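Local coordinates for DUF1893 domain-containing protein (Thermotoga maritima, PDB 1VK9), which is of unknown function but binds zinc ions, has a cytidine deaminase-like fold and carries an ADP-ribose modification, at residues A[32-37]-A[52-57]. Numbering follows the deposited sequence.
Sequences LLAYSG and VELFKR
Leu54, on helix 49-57, lowers its isobutyl end onto strand 32-35 and meets two side chains there, Leu32 and Ala34. The two leucines approach at a slant, methyl against methyl, with CD2 of Leu32 3.9 Å from CD2 of Leu54. The same Leu32 methyl also lies 4.2 Å from Leu54 CB, so it rests against the root of the helix side chain as well as its end. The other branch of Leu54 turns toward Ala34, two residues further along the strand, where CD1 comes to 4.4 Å from Ala34 CB. In both leucines CG is anti to the backbone N (chi1 -177° in Leu32, 175° in Leu54), an extended setting that carries the methyls across the gap between strand and helix.

The backbones come nearest at Ala34 and Leu54, with CA of Ala34 8.5 Å from CA of Leu54; one long side chain spans most of that gap, so the lone methyl of an alanine is enough on the strand side. The contact is purely apolar and buried, and branched aliphatic groups fill such an interface without bringing in polar atoms that would need partners.

Strand alternation sorts the neighbours: Leu32 and Ala34 direct their side chains at helix 49-57, whereas Leu33 and Tyr35 pack on helix 15-27. Leu54 also touches Phe41 of the adjoining strand and Met82 of helix 73-82, while Leu32 reaches Val66 and Asp68. Backbone hydrogen bonds to strands 39-43 and 65-68 on its two flanks hold strand 32-35 in place, and an unidentified ligand lies close to Leu32. A mixed sheet with helices packed on both faces is the layered alpha/beta/alpha arrangement of the cytidine deaminase-like fold, and this contact joins helix 49-57 to one face of that sheet.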
# COMPACT_ATOMS: atom_id res chain seq x y z
N LEU A 32 -3.86 6.02 -6.14
CA LEU A 32 -3.52 5.95 -4.72
C LEU A 32 -4.28 7.03 -3.95
O LEU A 32 -4.44 8.15 -4.41
CB LEU A 32 -2.02 6.13 -4.52
CG LEU A 32 -1.39 6.02 -3.12
CD1 LEU A 32 -1.74 4.72 -2.42
CD2 LEU A 32 0.13 6.16 -3.23
N LEU A 33 -4.76 6.68 -2.76
CA LEU A 33 -5.46 7.63 -1.91
C LEU A 33 -5.18 7.29 -0.45
O LEU A 33 -5.21 6.10 -0.07
CB LEU A 33 -6.96 7.57 -2.18
CG LEU A 33 -7.90 8.27 -1.20
CD1 LEU A 33 -7.79 9.76 -1.33
CD2 LEU A 33 -9.31 7.85 -1.48
N ALA A 34 -4.87 8.31 0.36
CA ALA A 34 -4.91 8.14 1.82
C ALA A 34 -6.04 9.01 2.38
O ALA A 34 -6.18 10.18 2.02
CB ALA A 34 -3.60 8.46 2.44
N TYR A 35 -6.85 8.41 3.25
CA TYR A 35 -8.10 9.01 3.71
C TYR A 35 -8.31 8.91 5.24
O TYR A 35 -8.12 7.84 5.84
CB TYR A 35 -9.27 8.39 2.96
CG TYR A 35 -10.62 9.02 3.21
CD1 TYR A 35 -11.05 10.14 2.49
CD2 TYR A 35 -11.50 8.47 4.15
CE1 TYR A 35 -12.31 10.70 2.70
CE2 TYR A 35 -12.76 9.03 4.37
CZ TYR A 35 -13.16 10.15 3.64
OH TYR A 35 -14.41 10.69 3.86
N SER A 36 -8.70 10.02 5.87
CA SER A 36 -8.88 10.04 7.32
C SER A 36 -10.27 10.50 7.75
O SER A 36 -10.57 10.61 8.93
CB SER A 36 -7.82 10.93 7.97
OG SER A 36 -8.08 12.28 7.63
N GLY A 37 -11.14 10.74 6.78
CA GLY A 37 -12.40 11.39 7.05
C GLY A 37 -12.44 12.48 6.02
O GLY A 37 -13.50 12.82 5.50
N VAL A 52 6.00 6.10 -3.12
CA VAL A 52 7.18 6.79 -2.65
C VAL A 52 6.86 8.25 -2.29
O VAL A 52 7.23 8.70 -1.21
CB VAL A 52 8.35 6.67 -3.65
CG1 VAL A 52 9.56 7.50 -3.22
CG2 VAL A 52 8.76 5.21 -3.82
N GLU A 53 6.15 8.99 -3.16
CA GLU A 53 5.73 10.36 -2.85
C GLU A 53 5.02 10.29 -1.48
O GLU A 53 5.42 10.98 -0.54
CB GLU A 53 4.84 10.99 -3.96
CG GLU A 53 5.56 11.52 -5.23
CD GLU A 53 4.63 12.21 -6.28
OE1 GLU A 53 4.26 13.39 -6.05
OE2 GLU A 53 4.31 11.61 -7.36
N LEU A 54 4.03 9.41 -1.35
CA LEU A 54 3.30 9.26 -0.09
C LEU A 54 4.22 8.97 1.12
O LEU A 54 4.10 9.59 2.17
CB LEU A 54 2.24 8.16 -0.22
CG LEU A 54 1.42 7.75 1.02
CD1 LEU A 54 0.70 8.94 1.64
CD2 LEU A 54 0.43 6.64 0.66
N PHE A 55 5.14 8.03 0.95
CA PHE A 55 6.13 7.71 1.97
C PHE A 55 6.97 8.92 2.39
O PHE A 55 7.27 9.11 3.56
CB PHE A 55 7.06 6.63 1.44
CG PHE A 55 7.90 5.97 2.50
CD1 PHE A 55 7.39 4.94 3.27
CD2 PHE A 55 9.23 6.35 2.68
CE1 PHE A 55 8.17 4.32 4.25
CE2 PHE A 55 10.02 5.75 3.65
CZ PHE A 55 9.50 4.73 4.44
N LYS A 56 7.36 9.74 1.42
CA LYS A 56 8.21 10.89 1.68
C LYS A 56 7.42 11.96 2.43
O LYS A 56 8.02 12.82 3.06
CB LYS A 56 8.75 11.44 0.36
CG LYS A 56 9.85 10.60 -0.33
CD LYS A 56 11.24 10.80 0.34
CE LYS A 56 12.39 10.09 -0.41
NZ LYS A 56 12.69 10.68 -1.76
N ARG A 57 6.09 11.90 2.36
CA ARG A 57 5.23 12.97 2.88
C ARG A 57 4.78 12.83 4.34
O ARG A 57 4.60 13.85 4.98
CB ARG A 57 3.99 13.16 2.01
CG ARG A 57 3.62 14.61 1.69
CD ARG A 57 2.35 14.72 0.81
NE ARG A 57 2.24 15.98 0.09
CZ ARG A 57 2.15 17.18 0.68
NH1 ARG A 57 2.14 17.25 2.01
NH2 ARG A 57 2.06 18.30 -0.04